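Local coordinates for Alr4995 protein (Nostoc sp., PDB 6LRF), which is a bifunctional enzyme that acts as both an arginine dihydrolase and an ornithine cyclodeaminase, at residues N590-D602 with D608-Y620. Sequence-based numbering, arbitrary orientation.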
ATOM      1  N   ASN B 590      18.425 -29.421 -18.035  1.00 27.62           N
ATOM      2  CA  ASN B 590      17.492 -30.487 -17.700  1.00 32.60           C
ATOM      3  C   ASN B 590      16.381 -30.650 -18.734  1.00 31.75           C
ATOM      4  O   ASN B 590      15.446 -31.422 -18.539  1.00 33.25           O
ATOM      5  CB  ASN B 590      16.907 -30.240 -16.313  1.00 32.14           C
ATOM      6  CG  ASN B 590      17.970 -30.297 -15.223  1.00 35.71           C
ATOM      7  OD1 ASN B 590      18.293 -31.366 -14.707  1.00 37.57           O
ATOM      8  ND2 ASN B 590      18.520 -29.144 -14.878  1.00 33.64           N
ATOM      9  N   GLN B 591      16.506 -29.925 -19.837  1.00 30.90           N
ATOM     10  CA  GLN B 591      15.551 -29.993 -20.941  1.00 31.55           C
ATOM     11  C   GLN B 591      14.113 -29.724 -20.494  1.00 33.25           C
ATOM     12  O   GLN B 591      13.194 -30.450 -20.847  1.00 34.09           O
ATOM     13  CB  GLN B 591      15.657 -31.344 -21.635  1.00 40.27           C
ATOM     14  CG  GLN B 591      17.090 -31.679 -22.028  1.00 42.87           C
ATOM     15  CD  GLN B 591      17.346 -33.160 -22.008  1.00 56.12           C
ATOM     16  OE1 GLN B 591      16.860 -33.890 -22.874  1.00 57.90           O
ATOM     17  NE2 GLN B 591      18.093 -33.626 -21.000  1.00 56.75           N
ATOM     18  N   ILE B 592      13.942 -28.671 -19.702  1.00 31.22           N
ATOM     19  CA  ILE B 592      12.628 -28.150 -19.340  1.00 27.93           C
ATOM     20  C   ILE B 592      12.253 -27.119 -20.393  1.00 29.72           C
ATOM     21  O   ILE B 592      13.011 -26.164 -20.625  1.00 27.69           O
ATOM     22  CB  ILE B 592      12.656 -27.512 -17.943  1.00 25.92           C
ATOM     23  CG1 ILE B 592      13.309 -28.471 -16.944  1.00 27.16           C
ATOM     24  CG2 ILE B 592      11.269 -27.118 -17.494  1.00 26.27           C
ATOM     25  CD1 ILE B 592      12.527 -29.774 -16.776  1.00 31.72           C
ATOM     26  N   PRO B 593      11.117 -27.319 -21.077  1.00 25.04           N
ATOM     27  CA  PRO B 593      10.733 -26.353 -22.113  1.00 28.15           C
ATOM     28  C   PRO B 593      10.404 -24.996 -21.492  1.00 24.97           C
ATOM     29  O   PRO B 593       9.893 -24.950 -20.373  1.00 24.85           O
ATOM     30  CB  PRO B 593       9.484 -26.977 -22.743  1.00 30.74           C
ATOM     31  CG  PRO B 593       9.470 -28.396 -22.279  1.00 36.19           C
ATOM     32  CD  PRO B 593      10.153 -28.423 -20.960  1.00 29.70           C
ATOM     33  N   PHE B 594      10.704 -23.906 -22.181  1.00 23.02           N
ATOM     34  CA  PHE B 594      10.299 -22.611 -21.670  1.00 20.17           C
ATOM     35  C   PHE B 594       9.769 -21.800 -22.820  1.00 24.95           C
ATOM     36  O   PHE B 594      10.121 -22.052 -23.966  1.00 25.73           O
ATOM     37  CB  PHE B 594      11.447 -21.889 -20.948  1.00 23.61           C
ATOM     38  CG  PHE B 594      12.666 -21.662 -21.797  1.00 28.40           C
ATOM     39  CD1 PHE B 594      13.719 -22.573 -21.783  1.00 27.35           C
ATOM     40  CD2 PHE B 594      12.772 -20.533 -22.596  1.00 24.61           C
ATOM     41  CE1 PHE B 594      14.841 -22.361 -22.567  1.00 28.59           C
ATOM     42  CE2 PHE B 594      13.890 -20.312 -23.374  1.00 26.84           C
ATOM     43  CZ  PHE B 594      14.928 -21.229 -23.362  1.00 27.93           C
ATOM     44  N   VAL B 595       8.879 -20.863 -22.516  1.00 23.77           N
ATOM     45  CA  VAL B 595       8.389 -19.936 -23.525  1.00 22.36           C
ATOM     46  C   VAL B 595       8.528 -18.530 -22.975  1.00 21.16           C
ATOM     47  O   VAL B 595       8.075 -18.230 -21.853  1.00 21.30           O
ATOM     48  CB  VAL B 595       6.914 -20.203 -23.913  1.00 25.87           C
ATOM     49  CG1 VAL B 595       6.438 -19.192 -24.966  1.00 19.76           C
ATOM     50  CG2 VAL B 595       6.731 -21.635 -24.411  1.00 31.10           C
ATOM     51  N   LEU B 596       9.183 -17.672 -23.745  1.00 21.34           N
ATOM     52  CA  LEU B 596       9.260 -16.262 -23.398  1.00 19.73           C
ATOM     53  C   LEU B 596       8.328 -15.471 -24.317  1.00 19.59           C
ATOM     54  O   LEU B 596       8.589 -15.340 -25.506  1.00 19.79           O
ATOM     55  CB  LEU B 596      10.699 -15.757 -23.509  1.00 17.87           C
ATOM     56  CG  LEU B 596      11.742 -16.593 -22.750  1.00 22.02           C
ATOM     57  CD1 LEU B 596      13.138 -16.057 -22.981  1.00 22.77           C
ATOM     58  CD2 LEU B 596      11.446 -16.635 -21.261  1.00 18.48           C
ATOM     59  N   ALA B 597       7.224 -14.978 -23.768  1.00 17.88           N
ATOM     60  CA  ALA B 597       6.289 -14.165 -24.553  1.00 21.27           C
ATOM     61  C   ALA B 597       6.760 -12.739 -24.561  1.00 19.69           C
ATOM     62  O   ALA B 597       7.069 -12.188 -23.502  1.00 20.56           O
ATOM     63  CB  ALA B 597       4.895 -14.239 -23.991  1.00 22.39           C
ATOM     64  N   GLY B 598       6.805 -12.130 -25.739  1.00 21.37           N
ATOM     65  CA  GLY B 598       7.257 -10.755 -25.844  1.00 20.75           C
ATOM     66  C   GLY B 598       6.291  -9.770 -25.207  1.00 20.34           C
ATOM     67  O   GLY B 598       5.171 -10.131 -24.847  1.00 18.70           O
ATOM     68  N   SER B 599       6.729  -8.522 -25.081  1.00 17.60           N
ATOM     69  CA  SER B 599       5.871  -7.432 -24.632  1.00 19.56           C
ATOM     70  C   SER B 599       6.319  -6.135 -25.307  1.00 20.93           C
ATOM     71  O   SER B 599       7.412  -6.073 -25.886  1.00 18.96           O
ATOM     72  CB  SER B 599       5.902  -7.298 -23.111  1.00 24.91           C
ATOM     73  OG  SER B 599       7.007  -6.525 -22.689  1.00 25.56           O
ATOM     74  N   ILE B 600       5.471  -5.109 -25.239  1.00 19.56           N
ATOM     75  CA  ILE B 600       5.765  -3.813 -25.862  1.00 22.62           C
ATOM     76  C   ILE B 600       7.007  -3.123 -25.231  1.00 21.72           C
ATOM     77  O   ILE B 600       7.636  -2.258 -25.847  1.00 21.40           O
ATOM     78  CB  ILE B 600       4.509  -2.887 -25.776  1.00 22.77           C
ATOM     79  CG1 ILE B 600       4.643  -1.652 -26.682  1.00 22.53           C
ATOM     80  CG2 ILE B 600       4.197  -2.526 -24.331  1.00 21.61           C
ATOM     81  CD1 ILE B 600       4.686  -1.985 -28.148  1.00 19.07           C
ATOM     82  N   ARG B 601       7.380  -3.536 -24.020  1.00 19.70           N
ATOM     83  CA  ARG B 601       8.526  -2.948 -23.326  1.00 21.59           C
ATOM     84  C   ARG B 601       9.867  -3.695 -23.511  1.00 26.80           C
ATOM     85  O   ARG B 601      10.886  -3.254 -22.987  1.00 28.63           O
ATOM     86  CB  ARG B 601       8.232  -2.859 -21.822  1.00 27.59           C
ATOM     87  CG  ARG B 601       8.437  -4.193 -21.119  1.00 37.20           C
ATOM     88  CD  ARG B 601       9.056  -4.042 -19.752  1.00 45.56           C
ATOM     89  NE  ARG B 601      10.332  -3.345 -19.806  1.00 46.48           N
ATOM     90  CZ  ARG B 601      11.067  -3.081 -18.735  1.00 52.00           C
ATOM     91  NH1 ARG B 601      10.642  -3.475 -17.534  1.00 57.51           N
ATOM     92  NH2 ARG B 601      12.218  -2.429 -18.866  1.00 48.41           N
ATOM     93  N   ASP B 602       9.870  -4.814 -24.230  1.00 25.64           N
ATOM     94  CA  ASP B 602      11.073  -5.654 -24.350  1.00 21.32           C
ATOM     95  C   ASP B 602      12.290  -4.945 -24.927  1.00 27.96           C
ATOM     96  O   ASP B 602      12.207  -4.294 -25.974  1.00 24.18           O
ATOM     97  CB  ASP B 602      10.799  -6.875 -25.223  1.00 21.09           C
ATOM     98  CG  ASP B 602       9.919  -7.881 -24.548  1.00 22.35           C
ATOM     99  OD1 ASP B 602       9.565  -7.672 -23.371  1.00 24.17           O
ATOM    100  OD2 ASP B 602       9.587  -8.896 -25.191  1.00 27.25           O
ATOM    101  N   ASP B 608      15.295 -15.858 -28.281  1.00 22.48           N
ATOM    102  CA  ASP B 608      14.319 -16.859 -27.844  1.00 22.82           C
ATOM    103  C   ASP B 608      12.910 -16.276 -27.666  1.00 23.85           C
ATOM    104  O   ASP B 608      11.926 -17.009 -27.678  1.00 23.55           O
ATOM    105  CB  ASP B 608      14.759 -17.495 -26.524  1.00 25.24           C
ATOM    106  CG  ASP B 608      16.069 -18.289 -26.658  1.00 36.11           C
ATOM    107  OD1 ASP B 608      17.152 -17.669 -26.782  1.00 27.15           O
ATOM    108  OD2 ASP B 608      16.005 -19.535 -26.637  1.00 33.39           O
ATOM    109  N   THR B 609      12.826 -14.963 -27.466  1.00 23.44           N
ATOM    110  CA  THR B 609      11.565 -14.322 -27.108  1.00 21.86           C
ATOM    111  C   THR B 609      10.601 -14.307 -28.303  1.00 23.25           C
ATOM    112  O   THR B 609      10.950 -13.871 -29.404  1.00 22.62           O
ATOM    113  CB  THR B 609      11.812 -12.901 -26.577  1.00 21.72           C
ATOM    114  OG1 THR B 609      12.653 -12.985 -25.416  1.00 21.42           O
ATOM    115  CG2 THR B 609      10.492 -12.226 -26.155  1.00 20.40           C
ATOM    116  N   GLN B 610       9.396 -14.821 -28.075  1.00 21.41           N
ATOM    117  CA  GLN B 610       8.372 -14.900 -29.105  1.00 17.68           C
ATOM    118  C   GLN B 610       7.596 -13.567 -29.215  1.00 17.31           C
ATOM    119  O   GLN B 610       6.759 -13.244 -28.369  1.00 18.23           O
ATOM    120  CB  GLN B 610       7.435 -16.079 -28.798  1.00 20.15           C
ATOM    121  CG  GLN B 610       6.291 -16.265 -29.802  1.00 18.97           C
ATOM    122  CD  GLN B 610       6.786 -16.480 -31.219  1.00 23.39           C
ATOM    123  OE1 GLN B 610       6.982 -15.515 -31.979  1.00 20.33           O
ATOM    124  NE2 GLN B 610       7.009 -17.749 -31.584  1.00 24.86           N
HETATM  125  N   MSE B 611       7.897 -12.792 -30.253  1.00 16.99           N
HETATM  126  CA  MSE B 611       7.290 -11.479 -30.454  1.00 19.78           C
HETATM  127  C   MSE B 611       5.987 -11.555 -31.255  1.00 19.54           C
HETATM  128  O   MSE B 611       5.306 -10.549 -31.426  1.00 19.26           O
HETATM  129  CB  MSE B 611       8.279 -10.536 -31.165  1.00 20.01           C
HETATM  130  CG  MSE B 611       9.598 -10.302 -30.399  1.00 22.04           C
HETATM  131 SE   MSE B 611       9.362  -9.499 -28.631  0.46 22.67          SE
HETATM  132  CE  MSE B 611       9.263  -7.607 -29.077  1.00 20.90           C
ATOM    133  N   ASP B 612       5.665 -12.734 -31.782  1.00 20.77           N
ATOM    134  CA  ASP B 612       4.359 -12.943 -32.410  1.00 19.35           C
ATOM    135  C   ASP B 612       3.434 -13.462 -31.331  1.00 18.37           C
ATOM    136  O   ASP B 612       3.497 -14.630 -30.951  1.00 17.06           O
ATOM    137  CB  ASP B 612       4.455 -13.918 -33.589  1.00 17.88           C
ATOM    138  CG  ASP B 612       3.071 -14.285 -34.204  1.00 23.37           C
ATOM    139  OD1 ASP B 612       2.004 -14.093 -33.570  1.00 22.22           O
ATOM    140  OD2 ASP B 612       3.057 -14.807 -35.337  1.00 26.77           O
ATOM    141  N   LEU B 613       2.543 -12.607 -30.848  1.00 17.65           N
ATOM    142  CA  LEU B 613       1.764 -12.995 -29.681  1.00 15.51           C
ATOM    143  C   LEU B 613       0.639 -14.001 -29.941  1.00 17.26           C
ATOM    144  O   LEU B 613       0.144 -14.612 -28.998  1.00 17.15           O
ATOM    145  CB  LEU B 613       1.206 -11.754 -29.003  1.00 16.19           C
ATOM    146  CG  LEU B 613       2.287 -10.955 -28.272  1.00 18.87           C
ATOM    147  CD1 LEU B 613       1.663  -9.653 -27.893  1.00 24.35           C
ATOM    148  CD2 LEU B 613       2.808 -11.700 -27.014  1.00 19.69           C
ATOM    149  N   ILE B 614       0.230 -14.187 -31.192  1.00 19.80           N
ATOM    150  CA  ILE B 614      -0.702 -15.278 -31.497  1.00 20.32           C
ATOM    151  C   ILE B 614       0.022 -16.619 -31.278  1.00 18.88           C
ATOM    152  O   ILE B 614      -0.506 -17.554 -30.655  1.00 17.39           O
ATOM    153  CB  ILE B 614      -1.242 -15.190 -32.944  1.00 16.64           C
ATOM    154  CG1 ILE B 614      -2.038 -13.882 -33.157  1.00 18.07           C
ATOM    155  CG2 ILE B 614      -2.058 -16.451 -33.283  1.00 18.96           C
ATOM    156  CD1 ILE B 614      -3.253 -13.702 -32.267  1.00 18.25           C
ATOM    157  N   LYS B 615       1.250 -16.710 -31.773  1.00 17.77           N
ATOM    158  CA  LYS B 615       2.036 -17.919 -31.553  1.00 17.89           C
ATOM    159  C   LYS B 615       2.400 -18.089 -30.089  1.00 23.85           C
ATOM    160  O   LYS B 615       2.438 -19.219 -29.577  1.00 23.64           O
ATOM    161  CB  LYS B 615       3.296 -17.893 -32.404  1.00 22.28           C
ATOM    162  CG  LYS B 615       3.003 -18.013 -33.878  1.00 26.97           C
ATOM    163  CD  LYS B 615       4.281 -17.885 -34.679  1.00 28.88           C
ATOM    164  CE  LYS B 615       4.012 -17.986 -36.164  1.00 33.35           C
ATOM    165  NZ  LYS B 615       5.292 -17.843 -36.900  1.00 40.57           N
ATOM    166  N   ALA B 616       2.660 -16.979 -29.398  1.00 18.16           N
ATOM    167  CA  ALA B 616       2.984 -17.080 -27.976  1.00 18.67           C
ATOM    168  C   ALA B 616       1.814 -17.649 -27.188  1.00 19.45           C
ATOM    169  O   ALA B 616       2.004 -18.481 -26.305  1.00 18.86           O
ATOM    170  CB  ALA B 616       3.403 -15.708 -27.393  1.00 15.69           C
ATOM    171  N   GLN B 617       0.601 -17.210 -27.493  1.00 17.32           N
ATOM    172  CA  GLN B 617      -0.553 -17.716 -26.754  1.00 20.47           C
ATOM    173  C   GLN B 617      -0.756 -19.201 -27.042  1.00 20.59           C
ATOM    174  O   GLN B 617      -1.126 -19.979 -26.163  1.00 18.79           O
ATOM    175  CB  GLN B 617      -1.818 -16.921 -27.100  1.00 16.88           C
ATOM    176  CG  GLN B 617      -1.891 -15.581 -26.381  1.00 21.65           C
ATOM    177  CD  GLN B 617      -3.154 -14.785 -26.720  1.00 27.45           C
ATOM    178  OE1 GLN B 617      -3.890 -15.121 -27.657  1.00 26.59           O
ATOM    179  NE2 GLN B 617      -3.409 -13.728 -25.950  1.00 20.33           N
ATOM    180  N   GLU B 618      -0.499 -19.588 -28.279  1.00 20.07           N
ATOM    181  CA  GLU B 618      -0.594 -20.987 -28.668  1.00 22.06           C
ATOM    182  C   GLU B 618       0.447 -21.849 -27.953  1.00 24.58           C
ATOM    183  O   GLU B 618       0.155 -22.962 -27.513  1.00 21.40           O
ATOM    184  CB  GLU B 618      -0.429 -21.117 -30.182  1.00 25.17           C
ATOM    185  CG  GLU B 618      -0.272 -22.552 -30.650  1.00 39.20           C
ATOM    186  CD  GLU B 618       0.261 -22.660 -32.075  1.00 53.28           C
ATOM    187  OE1 GLU B 618       1.166 -21.868 -32.451  1.00 50.12           O
ATOM    188  OE2 GLU B 618      -0.226 -23.548 -32.816  1.00 63.23           O
ATOM    189  N   GLU B 619       1.671 -21.334 -27.847  1.00 22.87           N
ATOM    190  CA  GLU B 619       2.743 -22.063 -27.173  1.00 21.51           C
ATOM    191  C   GLU B 619       2.478 -22.184 -25.671  1.00 25.60           C
ATOM    192  O   GLU B 619       2.750 -23.237 -25.076  1.00 21.99           O
ATOM    193  CB  GLU B 619       4.097 -21.380 -27.428  1.00 25.51           C
ATOM    194  CG  GLU B 619       4.546 -21.448 -28.894  1.00 25.68           C
ATOM    195  CD  GLU B 619       5.688 -20.476 -29.214  1.00 34.31           C
ATOM    196  OE1 GLU B 619       6.353 -20.005 -28.267  1.00 40.27           O
ATOM    197  OE2 GLU B 619       5.931 -20.185 -30.408  1.00 36.83           O
ATOM    198  N   TYR B 620       1.963 -21.111 -25.056  1.00 18.16           N
ATOM    199  CA  TYR B 620       1.550 -21.171 -23.644  1.00 20.55           C
ATOM    200  C   TYR B 620       0.487 -22.265 -23.449  1.00 22.40           C
ATOM    201  O   TYR B 620       0.596 -23.110 -22.562  1.00 19.68           O
ATOM    202  CB  TYR B 620       0.986 -19.824 -23.174  1.00 20.93           C
ATOM    203  CG  TYR B 620       1.993 -18.843 -22.571  1.00 21.27           C
ATOM    204  CD1 TYR B 620       3.275 -18.674 -23.119  1.00 21.24           C
ATOM    205  CD2 TYR B 620       1.637 -18.058 -21.481  1.00 19.61           C
ATOM    206  CE1 TYR B 620       4.191 -17.758 -22.559  1.00 20.78           C
ATOM    207  CE2 TYR B 620       2.527 -17.145 -20.922  1.00 18.57           C
ATOM    208  CZ  TYR B 620       3.802 -17.003 -21.462  1.00 23.13           C
ATOM    209  OH  TYR B 620       4.671 -16.096 -20.885  1.00 26.43           O
TER
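In the Rossmann-fold region, Ala597 of strand 594-597 forms a single parallel bridge with Gln610, just before helix 613-624. This strand is an outermost strand, within this chain, of the parallel sheet, with strand 519-523 on its other side. Gln610 N gives a nearly straight bond to Leu596 O (2.7 Å). Gly598 N returns one to Gln610 O (2.9 Å), from above the carbonyl plane.

The helix packs back on the strand. Val595 CG1, anti to the backbone N (chi1 179°), meets the Tyr620 ring at its edge, 3.6 Å from CE1. Ala597 CB touches Ala616 CB at 4.0 Å. Tyr620 OH hydrogen-bonds to His638 ND1 and Gly522 O. Gln610 NE2 donates a hydrogen bond to Glu619 OE2 on its syn side.

After the strand, Ser599 N and OG donate to Asp602 OD2 and OD1, both from above the carboxylate plane. With an alanine in place of Asp602, both Ser599 donors would probably lose their acceptor and the turn would be freer to move. Thr609 CG2 faces Asp602 OD2 from the opposite direction, while Thr609 OG1 hydrogen-bonds to Asn524 OD1. The bent chain of Met611, a selenomethionine, brings SE to 3.5 Å from Asp602 OD2 and 3.7 Å from Gly598 CA.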